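PDB 4Z6M: homoprotocatechuate 2,3-dioxygenase from Brevibacterium fuscum, which catalyses the oxygen-dependent extradiol ring cleavage of homoprotocatechuate (3,4-dihydroxyphenylacetate) at a mononuclear non-haem iron(II) centre. Local coordinates for residues Asp143-Ser146 with Ala147-Val151; Asp230-Ala234 with Leu235-Asp239; Gly246-Val250 with Ser251-Tyr255; Asp289-Arg292 with Arg293-Gly297. The protein carries 1 engineered substitution. All coordinates share one frame; numbering follows the deposited sequence. Where two conformers were deposited one is given.

Contact 1 of 4, residues Asp143-Ser146 with Ala147-Val151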
loop_
_atom_site.group_PDB
_atom_site.type_symbol
_atom_site.label_atom_id
_atom_site.label_comp_id
_atom_site.label_asym_id
_atom_site.label_seq_id
_atom_site.Cartn_x
_atom_site.Cartn_y
_atom_site.Cartn_z
ATOM N N ASP A 143 17.164 -2.441 6.634
ATOM C CA ASP A 143 18.093 -3.284 5.907
ATOM C C ASP A 143 17.805 -4.776 6.004
ATOM O O ASP A 143 18.260 -5.527 5.143
ATOM C CB ASP A 143 19.536 -2.992 6.340
ATOM C CG ASP A 143 19.784 -3.143 7.846
ATOM O OD1 ASP A 143 18.959 -2.745 8.686
ATOM O OD2 ASP A 143 20.864 -3.635 8.193
ATOM N N LEU A 144 17.006 -5.180 6.992
ATOM C CA LEU A 144 16.568 -6.564 7.182
ATOM C C LEU A 144 15.102 -6.769 6.767
ATOM O O LEU A 144 14.621 -7.885 6.711
ATOM C CB LEU A 144 16.738 -6.959 8.632
ATOM C CG LEU A 144 18.113 -6.739 9.231
ATOM C CD1 LEU A 144 18.097 -7.201 10.686
ATOM C CD2 LEU A 144 19.171 -7.481 8.422
ATOM N N TYR A 145 14.377 -5.693 6.543
ATOM C CA TYR A 145 12.926 -5.766 6.355
ATOM C C TYR A 145 12.558 -6.510 5.081
ATOM O O TYR A 145 12.997 -6.161 3.974
ATOM C CB TYR A 145 12.357 -4.369 6.310
ATOM C CG TYR A 145 10.849 -4.218 6.375
ATOM C CD1 TYR A 145 10.215 -4.216 7.586
ATOM C CD2 TYR A 145 10.081 -3.952 5.244
ATOM C CE1 TYR A 145 8.851 -4.018 7.691
ATOM C CE2 TYR A 145 8.711 -3.766 5.356
ATOM C CZ TYR A 145 8.113 -3.793 6.582
ATOM O OH TYR A 145 6.733 -3.586 6.710
ATOM N N SER A 146 11.722 -7.521 5.268
ATOM C CA SER A 146 11.187 -8.333 4.192
ATOM C C SER A 146 9.928 -7.705 3.592
ATOM O O SER A 146 9.150 -7.031 4.284
ATOM C CB SER A 146 10.786 -9.687 4.765
ATOM O OG SER A 146 10.039 -10.433 3.825
ATOM N N ALA A 147 9.668 -8.005 2.323
ATOM C CA ALA A 147 8.411 -7.589 1.723
ATOM C C ALA A 147 7.187 -8.213 2.422
ATOM O O ALA A 147 6.072 -7.693 2.302
ATOM C CB ALA A 147 8.430 -7.918 0.234
ATOM N N GLY A 148 7.402 -9.316 3.141
ATOM C CA GLY A 148 6.367 -9.965 3.941
ATOM C C GLY A 148 6.527 -9.800 5.456
ATOM O O GLY A 148 6.008 -10.631 6.208
ATOM N N GLU A 149 7.252 -8.779 5.918
ATOM C CA GLU A 149 7.734 -8.748 7.317
ATOM C C GLU A 149 6.659 -8.914 8.381
ATOM O O GLU A 149 5.659 -8.186 8.406
ATOM C CB GLU A 149 8.499 -7.460 7.594
ATOM C CG GLU A 149 9.250 -7.452 8.913
ATOM C CD GLU A 149 10.493 -8.323 8.910
ATOM O OE1 GLU A 149 11.102 -8.515 7.844
ATOM O OE2 GLU A 149 10.857 -8.787 9.995
ATOM N N LEU A 150 6.898 -9.870 9.271
ATOM C CA LEU A 150 6.094 -10.047 10.462
ATOM C C LEU A 150 6.612 -9.167 11.572
ATOM O O LEU A 150 7.748 -9.289 12.011
ATOM C CB LEU A 150 6.117 -11.513 10.875
ATOM C CG LEU A 150 5.723 -12.503 9.769
ATOM C CD1 LEU A 150 5.642 -13.911 10.349
ATOM C CD2 LEU A 150 4.398 -12.141 9.125
ATOM N N VAL A 151 5.777 -8.253 12.031
ATOM C CA VAL A 151 6.237 -7.158 12.894
ATOM C C VAL A 151 5.950 -7.337 14.382
ATOM O O VAL A 151 6.698 -6.812 15.200
ATOM C CB VAL A 151 5.721 -5.791 12.383
ATOM C CG1 VAL A 151 6.155 -5.573 10.943
ATOM C CG2 VAL A 151 4.220 -5.651 12.505
HETATM O O HOH W 1 4.924 -5.756 7.521
#

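Contact 2 of 4, residues Asp230-Ala234 with Leu235-Asp239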
loop_
_atom_site.group_PDB
_atom_site.type_symbol
_atom_site.label_atom_id
_atom_site.label_comp_id
_atom_site.label_asym_id
_atom_site.label_seq_id
_atom_site.Cartn_x
_atom_site.Cartn_y
_atom_site.Cartn_z
ATOM N N ASP A 230 2.149 -14.429 -2.466
ATOM C CA ASP A 230 2.888 -14.410 -3.715
ATOM C C ASP A 230 4.178 -15.238 -3.618
ATOM O O ASP A 230 4.523 -15.966 -4.560
ATOM C CB ASP A 230 3.217 -12.981 -4.110
ATOM C CG ASP A 230 2.002 -12.170 -4.549
ATOM O OD1 ASP A 230 1.033 -12.746 -5.079
ATOM O OD2 ASP A 230 2.096 -10.918 -4.443
ATOM N N LYS A 231 4.888 -15.098 -2.501
ATOM C CA LYS A 231 6.119 -15.823 -2.265
ATOM C C LYS A 231 5.873 -17.339 -2.200
ATOM O O LYS A 231 6.633 -18.127 -2.766
ATOM C CB LYS A 231 6.815 -15.331 -1.000
ATOM C CG LYS A 231 8.157 -15.989 -0.753
ATOM C CD LYS A 231 8.877 -15.372 0.435
ATOM C CE LYS A 231 10.275 -15.921 0.599
ATOM N NZ LYS A 231 10.954 -15.330 1.770
ATOM N N MET A 232 4.790 -17.725 -1.534
ATOM C CA MET A 232 4.460 -19.129 -1.423
ATOM C C MET A 232 4.086 -19.687 -2.801
ATOM O O MET A 232 4.459 -20.833 -3.120
ATOM C CB MET A 232 3.400 -19.379 -0.350
ATOM C CG MET A 232 3.923 -19.080 1.054
ATOM S SD MET A 232 2.718 -19.230 2.361
ATOM C CE MET A 232 2.579 -21.020 2.420
ATOM N N GLY A 233 3.420 -18.892 -3.645
ATOM C CA GLY A 233 3.222 -19.317 -5.029
ATOM C C GLY A 233 4.552 -19.519 -5.751
ATOM O O GLY A 233 4.765 -20.523 -6.452
ATOM N N ALA A 234 5.468 -18.559 -5.615
ATOM C CA ALA A 234 6.761 -18.689 -6.294
ATOM C C ALA A 234 7.560 -19.890 -5.825
ATOM O O ALA A 234 8.296 -20.482 -6.619
ATOM C CB ALA A 234 7.565 -17.412 -6.097
ATOM N N LEU A 235 7.450 -20.217 -4.546
ATOM C CA LEU A 235 8.110 -21.402 -3.983
ATOM C C LEU A 235 7.342 -22.681 -4.280
ATOM O O LEU A 235 7.774 -23.772 -3.856
ATOM C CB LEU A 235 8.282 -21.219 -2.467
ATOM C CG LEU A 235 9.280 -20.119 -2.078
ATOM C CD1 LEU A 235 9.234 -19.859 -0.580
ATOM C CD2 LEU A 235 10.693 -20.476 -2.490
ATOM N N ARG A 236 6.195 -22.563 -4.975
ATOM C CA ARG A 236 5.365 -23.718 -5.337
ATOM C C ARG A 236 4.939 -24.495 -4.099
ATOM O O ARG A 236 4.906 -25.735 -4.090
ATOM C CB ARG A 236 6.065 -24.585 -6.404
ATOM C CG ARG A 236 5.989 -23.961 -7.792
ATOM C CD ARG A 236 4.664 -24.222 -8.455
ATOM N NE ARG A 236 4.487 -23.486 -9.694
ATOM C CZ ARG A 236 3.393 -23.585 -10.439
ATOM N NH1 ARG A 236 2.443 -24.444 -10.083
ATOM N NH2 ARG A 236 3.231 -22.846 -11.527
ATOM N N ILE A 237 4.547 -23.730 -3.074
ATOM C CA ILE A 237 4.000 -24.274 -1.826
ATOM C C ILE A 237 2.636 -23.633 -1.515
ATOM O O ILE A 237 2.253 -23.480 -0.354
ATOM C CB ILE A 237 4.989 -24.167 -0.626
ATOM C CG1 ILE A 237 5.417 -22.712 -0.374
ATOM C CG2 ILE A 237 6.215 -25.044 -0.845
ATOM C CD1 ILE A 237 6.294 -22.564 0.863
ATOM N N SER A 238 1.896 -23.290 -2.563
ATOM C CA SER A 238 0.571 -22.686 -2.386
ATOM C C SER A 238 -0.400 -23.644 -1.703
ATOM O O SER A 238 -1.408 -23.205 -1.147
ATOM C CB SER A 238 -0.020 -22.188 -3.709
ATOM O OG SER A 238 -0.139 -23.246 -4.650
ATOM N N ASP A 239 -0.096 -24.939 -1.744
ATOM C CA ASP A 239 -0.883 -25.892 -0.987
ATOM C C ASP A 239 -0.810 -25.716 0.518
ATOM O O ASP A 239 -1.632 -26.286 1.238
ATOM C CB ASP A 239 -0.569 -27.331 -1.400
ATOM C CG ASP A 239 0.892 -27.718 -1.259
ATOM O OD1 ASP A 239 1.797 -26.885 -1.438
ATOM O OD2 ASP A 239 1.119 -28.938 -1.057
#

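Contact 3 of 4, residues Gly246-Val250 with Ser251-Tyr255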
loop_
_atom_site.group_PDB
_atom_site.type_symbol
_atom_site.label_atom_id
_atom_site.label_comp_id
_atom_site.label_asym_id
_atom_site.label_seq_id
_atom_site.Cartn_x
_atom_site.Cartn_y
_atom_site.Cartn_z
ATOM N N GLY A 246 -8.052 -12.544 3.272
ATOM C CA GLY A 246 -9.367 -11.932 3.359
ATOM C C GLY A 246 -9.394 -10.776 4.319
ATOM O O GLY A 246 -8.394 -10.393 4.908
ATOM N N ARG A 247 -10.603 -10.245 4.471
ATOM C CA ARG A 247 -10.943 -9.330 5.549
ATOM C C ARG A 247 -11.842 -10.097 6.500
ATOM O O ARG A 247 -12.842 -10.651 6.072
ATOM C CB ARG A 247 -11.693 -8.122 4.963
ATOM C CG ARG A 247 -12.322 -7.207 5.987
ATOM C CD ARG A 247 -11.307 -6.306 6.641
ATOM N NE ARG A 247 -10.736 -5.343 5.688
ATOM C CZ ARG A 247 -9.743 -4.508 5.973
ATOM N NH1 ARG A 247 -9.183 -4.510 7.188
ATOM N NH2 ARG A 247 -9.312 -3.662 5.050
ATOM N N HIS A 248 -11.533 -10.073 7.795
ATOM C CA HIS A 248 -12.420 -10.678 8.793
ATOM C C HIS A 248 -13.612 -9.748 9.035
ATOM O O HIS A 248 -13.480 -8.524 8.978
ATOM C CB HIS A 248 -11.704 -10.828 10.108
ATOM C CG HIS A 248 -10.767 -11.981 10.204
ATOM N ND1 HIS A 248 -11.119 -13.278 9.878
ATOM C CD2 HIS A 248 -9.489 -12.040 10.664
ATOM C CE1 HIS A 248 -10.090 -14.078 10.132
ATOM N NE2 HIS A 248 -9.103 -13.351 10.624
ATOM N N GLY A 249 -14.765 -10.325 9.335
ATOM C CA GLY A 249 -15.848 -9.575 9.945
ATOM C C GLY A 249 -15.502 -9.258 11.386
ATOM O O GLY A 249 -15.188 -8.123 11.758
ATOM N N VAL A 250 -15.522 -10.313 12.184
ATOM C CA VAL A 250 -15.053 -10.234 13.558
ATOM C C VAL A 250 -13.585 -9.773 13.508
ATOM O O VAL A 250 -12.775 -10.357 12.807
ATOM C CB VAL A 250 -15.098 -11.605 14.237
ATOM C CG1 VAL A 250 -14.455 -11.517 15.596
ATOM C CG2 VAL A 250 -16.525 -12.125 14.358
ATOM N N SER A 251 -13.281 -8.736 14.252
ATOM C CA SER A 251 -11.966 -8.068 14.350
ATOM C C SER A 251 -11.674 -7.026 13.281
ATOM O O SER A 251 -10.822 -6.161 13.519
ATOM C CB SER A 251 -10.786 -9.036 14.458
ATOM O OG SER A 251 -10.360 -9.486 13.158
ATOM N N ASN A 252 -12.323 -7.130 12.108
ATOM C CA ASN A 252 -12.068 -6.215 10.982
ATOM C C ASN A 252 -10.638 -6.287 10.421
ATOM O O ASN A 252 -10.267 -5.427 9.660
ATOM C CB ASN A 252 -12.369 -4.773 11.364
ATOM C CG ASN A 252 -12.471 -3.836 10.189
ATOM O OD1 ASN A 252 -13.052 -4.175 9.145
ATOM N ND2 ASN A 252 -11.959 -2.621 10.363
ATOM N N ALA A 253 -9.859 -7.303 10.794
ATOM C CA ALA A 253 -8.476 -7.380 10.358
ATOM C C ALA A 253 -8.345 -8.047 9.001
ATOM O O ALA A 253 -9.140 -8.912 8.616
ATOM C CB ALA A 253 -7.661 -8.155 11.371
ATOM N N PHE A 254 -7.323 -7.648 8.266
ATOM C CA PHE A 254 -6.948 -8.337 7.033
ATOM C C PHE A 254 -6.125 -9.577 7.475
ATOM O O PHE A 254 -5.354 -9.482 8.428
ATOM C CB PHE A 254 -6.145 -7.380 6.149
ATOM C CG PHE A 254 -5.995 -7.813 4.720
ATOM C CD1 PHE A 254 -6.959 -7.516 3.801
ATOM C CD2 PHE A 254 -4.869 -8.486 4.293
ATOM C CE1 PHE A 254 -6.815 -7.903 2.487
ATOM C CE2 PHE A 254 -4.735 -8.891 2.989
ATOM C CZ PHE A 254 -5.715 -8.590 2.086
ATOM N N TYR A 255 -6.306 -10.717 6.813
ATOM C CA TYR A 255 -5.797 -11.977 7.343
ATOM C C TYR A 255 -5.375 -12.964 6.273
ATOM O O TYR A 255 -5.768 -12.867 5.095
ATOM C CB TYR A 255 -6.871 -12.636 8.224
ATOM C CG TYR A 255 -8.007 -13.271 7.451
ATOM C CD1 TYR A 255 -7.909 -14.554 6.969
ATOM C CD2 TYR A 255 -9.194 -12.580 7.188
ATOM C CE1 TYR A 255 -8.927 -15.150 6.249
ATOM C CE2 TYR A 255 -10.224 -13.168 6.472
ATOM C CZ TYR A 255 -10.089 -14.450 5.989
ATOM O OH TYR A 255 -11.124 -15.058 5.308
#

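Contact 4 of 4, residues Asp289-Arg292 with Arg293-Gly297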
loop_
_atom_site.group_PDB
_atom_site.type_symbol
_atom_site.label_atom_id
_atom_site.label_comp_id
_atom_site.label_asym_id
_atom_site.label_seq_id
_atom_site.Cartn_x
_atom_site.Cartn_y
_atom_site.Cartn_z
ATOM N N ASP A 289 -24.356 -15.588 9.561
ATOM C CA ASP A 289 -24.011 -14.384 8.781
ATOM C C ASP A 289 -22.735 -14.666 7.984
ATOM O O ASP A 289 -21.659 -14.855 8.566
ATOM C CB ASP A 289 -23.800 -13.234 9.772
ATOM C CG ASP A 289 -23.490 -11.900 9.106
ATOM O OD1 ASP A 289 -23.016 -11.899 7.954
ATOM O OD2 ASP A 289 -23.701 -10.874 9.775
ATOM N N ASN A 290 -22.868 -14.764 6.669
ATOM C CA ASN A 290 -21.761 -15.128 5.814
ATOM C C ASN A 290 -20.710 -14.044 5.668
ATOM O O ASN A 290 -19.740 -14.283 4.981
ATOM C CB ASN A 290 -22.270 -15.525 4.425
ATOM C CG ASN A 290 -21.215 -16.223 3.595
ATOM O OD1 ASN A 290 -20.629 -17.230 4.013
ATOM N ND2 ASN A 290 -20.961 -15.693 2.400
ATOM N N GLN A 291 -20.859 -12.902 6.335
ATOM C CA GLN A 291 -19.788 -11.905 6.408
ATOM C C GLN A 291 -19.031 -11.885 7.736
ATOM O O GLN A 291 -18.155 -11.040 7.929
ATOM C CB GLN A 291 -20.308 -10.497 6.061
ATOM C CG GLN A 291 -20.884 -10.397 4.659
ATOM C CD GLN A 291 -21.245 -8.995 4.151
ATOM O OE1 GLN A 291 -21.786 -8.863 3.059
ATOM N NE2 GLN A 291 -21.007 -7.973 4.937
ATOM N N ARG A 292 -19.327 -12.828 8.636
ATOM C CA ARG A 292 -18.770 -12.735 9.982
ATOM C C ARG A 292 -17.290 -13.141 10.013
ATOM O O ARG A 292 -16.544 -12.590 10.804
ATOM C CB ARG A 292 -19.563 -13.576 10.968
ATOM C CG ARG A 292 -19.266 -15.077 10.860
ATOM C CD ARG A 292 -20.335 -16.019 11.415
ATOM N NE ARG A 292 -19.884 -17.394 11.240
ATOM C CZ ARG A 292 -19.900 -18.013 10.071
ATOM N NH1 ARG A 292 -20.446 -17.437 9.012
ATOM N NH2 ARG A 292 -19.393 -19.230 9.964
ATOM N N ARG A 293 -16.900 -14.149 9.222
ATOM C CA ARG A 293 -15.520 -14.663 9.278
ATOM C C ARG A 293 -14.683 -14.128 8.119
ATOM O O ARG A 293 -13.537 -13.703 8.309
ATOM C CB ARG A 293 -15.529 -16.195 9.307
ATOM C CG ARG A 293 -15.911 -16.735 10.679
ATOM C CD ARG A 293 -15.492 -18.166 10.894
ATOM N NE ARG A 293 -15.814 -18.643 12.239
ATOM C CZ ARG A 293 -15.069 -18.460 13.317
ATOM N NH1 ARG A 293 -13.948 -17.763 13.276
ATOM N NH2 ARG A 293 -15.438 -19.007 14.460
ATOM N N ASP A 294 -15.279 -14.129 6.932
ATOM C CA ASP A 294 -14.774 -13.405 5.769
ATOM C C ASP A 294 -15.826 -12.383 5.378
ATOM O O ASP A 294 -16.930 -12.739 4.954
ATOM C CB ASP A 294 -14.439 -14.339 4.602
ATOM C CG ASP A 294 -13.698 -13.623 3.537
ATOM O OD1 ASP A 294 -12.457 -13.434 3.703
ATOM O OD2 ASP A 294 -14.334 -13.169 2.574
ATOM N N TRP A 295 -15.455 -11.114 5.509
ATOM C CA TRP A 295 -16.360 -9.992 5.262
ATOM C C TRP A 295 -16.833 -9.940 3.811
ATOM O O TRP A 295 -17.893 -9.383 3.508
ATOM C CB TRP A 295 -15.582 -8.720 5.601
ATOM C CG TRP A 295 -16.258 -7.403 5.448
ATOM C CD1 TRP A 295 -15.837 -6.366 4.681
ATOM C CD2 TRP A 295 -17.382 -6.916 6.208
ATOM N NE1 TRP A 295 -16.638 -5.264 4.867
ATOM C CE2 TRP A 295 -17.615 -5.585 5.787
ATOM C CE3 TRP A 295 -18.249 -7.487 7.150
ATOM C CZ2 TRP A 295 -18.631 -4.807 6.332
ATOM C CZ3 TRP A 295 -19.296 -6.697 7.666
ATOM C CH2 TRP A 295 -19.466 -5.382 7.242
ATOM N N TRP A 296 -16.032 -10.505 2.912
ATOM C CA TRP A 296 -16.331 -10.552 1.481
ATOM C C TRP A 296 -17.169 -11.756 1.101
ATOM O O TRP A 296 -17.500 -11.946 -0.081
ATOM C CB TRP A 296 -15.037 -10.525 0.685
ATOM C CG TRP A 296 -14.082 -9.450 1.104
ATOM C CD1 TRP A 296 -14.372 -8.223 1.659
ATOM C CD2 TRP A 296 -12.653 -9.516 1.011
ATOM N NE1 TRP A 296 -13.211 -7.524 1.882
ATOM C CE2 TRP A 296 -12.146 -8.286 1.480
ATOM C CE3 TRP A 296 -11.761 -10.465 0.515
ATOM C CZ2 TRP A 296 -10.789 -8.016 1.516
ATOM C CZ3 TRP A 296 -10.424 -10.205 0.565
ATOM C CH2 TRP A 296 -9.944 -9.005 1.078
ATOM N N GLY A 297 -17.516 -12.565 2.104
ATOM C CA GLY A 297 -18.363 -13.710 1.895
ATOM C C GLY A 297 -17.665 -14.936 1.338
ATOM O O GLY A 297 -18.325 -15.907 1.014
HETATM O O HOH W 2 -17.833 -15.390 6.712
#

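Contact 1 of 4, residues Asp143-Ser146 with Ala147-Val151
Ser146 and Glu149 are the first and last residues of a type I beta turn, in the loop that leads from strand 125-129 of one beta sheet to strand 152-160 of the next. The turn closes through the backbone bond from Glu149 N to Ser146 O, 3.1 Å. Glu149 then reaches back over the turn: Ser146 N donates to its OE1 at 2.8 Å and nearly straight (167°), meeting the anti lone pair, the one turned away from OE2. The carboxylate gets there because CG stands anti to the backbone N and the chain then folds at chi2 (73°). That fold also lays the aliphatic part of Glu149 over one face of the Tyr145 ring, a CH-pi contact with CB 3.8 Å from the ring centroid; CB sits toward the rim, nearest CE1, while CG lies above CD1, on the same face as CB. Ring and carboxylate planes differ by only 26°.

Further out, the other carboxylate oxygen, OE2, is bonded to His42 NE2, so both oxygens are held and the group is fixed in rotation. Tyr145 OH is bonded to His220 ND1, and Phe56 meets the ring edge-to-face. Helix 222-234 packs on this stretch, Asn224 on Tyr145, Gln227 on Ala147 and Ile228 on Leu150, and Tyr145 of a second subunit packs on Ala147. Water 1 links the Tyr145 hydroxyl to the backbone carbonyl of Glu149, lying 2.9 Å from Tyr145 OH and donating to Glu149 O at 2.7 Å.

Contact 2 of 4, residues Asp230-Ala234 with Leu235-Asp239
Arg236 meets Gly233 through its aliphatic root, CG lying 3.9 Å from Gly233 O, while the flat guanidinium is carried off the helix end. That group is engaged by a third subunit: its strongest polar partner is Thr342 there, NH1 also forms a salt bridge with Asp289, and Gln291 packs alongside. CB already points away from the helix, and the bend at chi2 (-81°) then redirects the outer chain.

The backbone here is a Schellman motif ending helix 222-234. Arg236 takes up positive phi (58°), and two bonds run back into the last turn: Ile237 N to Met232 O, 2.9 Å and almost straight, and Arg236 N to Gly233 O, also 2.9 Å. One residue earlier the helical pattern still holds, with Leu235 N donating to Lys231 O. The reversal brings Ile237 back against the helix, and its CG1 rests 3.9 Å from Met232 CB, the two side chains crossing at about a right angle. Met232 CE curls round to within 3.7 Å of Ile237 O. On another side of the helix Lys231 and Leu235 run side by side in the same direction, CG to CD1 4.0 Å; the extended lysine ends on the carbonyls of Asp37 and Val38.

Ser238 OG is bonded to Gln291 of the third subunit and Asp239 forms a salt bridge with its Arg343, while Tyr142 and Asp143 of the second subunit pack on the helix side. The motif thus turns the chain from helix 222-234 into the short 3-10 turn before strand 241-242, wedged between two neighbouring subunits.

Contact 3 of 4, residues Gly246-Val250 with Ser251-Tyr255
Tyr255, Gly246 and His248 pack together in a beta hairpin of strands 244-247 and 254-259, at one edge of the sheet that carries the iron site. Gly246 and Tyr255 are an antiparallel hydrogen-bonded pair, joined by Gly246 N to Tyr255 O (2.9 Å) and Tyr255 N to Gly246 O (2.8 Å). Tyr255 CG lies between its backbone N and carbonyl carbon (chi1 75°), which folds the ring back across the partner strand. One face rests directly on the bare backbone of Gly246, CA making a CH-pi contact 3.9 Å from the centroid. The opposite face takes the His248 ring in an offset stack, centroids 3.8 Å apart and planes at 13°, with Tyr255 CD2 over the middle of the imidazole.

Both imidazole nitrogens are engaged, ND1 with Arg293 O and NE2 with OE2 of the iron ligand Glu267. The His248 side chain is about 5 Å from the iron, so the stack and these two bonds fix a second-shell residue of the facial-triad iron site. Tyr255 is held at its far end by Asp294.

Beyond the strands, His248 N donates to Ala253 O, practically straight at 178°, and a type II turn from Gly249 to Asn252 reverses the chain. Arg247 doubles back through bends at chi2 and chi3; its NH1 donates to Asn252 O at 2.9 Å while NH2 pairs with Asp230 of a third subunit. Ser251 forms an ST turn: its OG accepts from Ala253 N and gives its own proton to Val250 O, 2.6 Å away in the carbonyl plane.

Contact 4 of 4, residues Asp289-Arg292 with Arg293-Gly297
Gln291 and Trp295 meet where two type I beta turns, Asp289-Arg292 and Asp294-Gly297, follow each other in the loop between strand 283-286 and helix 302-306. The loop backs the hairpin beside the iron: Arg293 O receives His248 ND1, Asp294 OD1 the Tyr255 hydroxyl.

Gln291 NE2 stands 3.5 Å from Trp295 CZ3, over one face toward the rim, with amide and indole planes 74° apart. Both ends of the amide are bonded to a third subunit, OE1 to Ser238 and NE2 to Gly233 O.

Asp289 OD1 accepts a hydrogen bond from Gln291 N at 2.9 Å, an Asx turn. Asp289 O is gripped from opposite faces of its plane by Arg292 N and by Arg292 NH1, the latter 2.9 Å away with the oxygen in the guanidinium plane. Asn290 ND2 spans the two turns to Gly297 O, 3.0 Å.

The guanidinium groups of Arg292 and Arg293 are turned 80° against each other, and Arg292 NH2 and Arg293 NE both bind Glu329 OE2, which probably offsets their like charge.

Water 2 joins Asn290 O to Asp294 N, and Gly297 CA points its hydrogen almost straight (170°) at Asn290 O, 3.4 Å away.

The four contacts follow one another along the chain, none nested in or crossing another. Contact 1 closes a turn in the linker between the two large sheets. Contact 2 ends helix 222-234, about 18 Å away between centres, and both touch the second subunit. Contact 3 closes the edge hairpin of the second sheet, beside the iron. Contact 4 folds the loop after strand 283-286 and is the one that touches another, contact 3: Arg247 O lies 2.7 Å from Trp295 N, a probable hydrogen bond. Across the assembly, 230-239 meets 246-255 and 289-297 of the third subunit, tying helix end, hairpin and loop together.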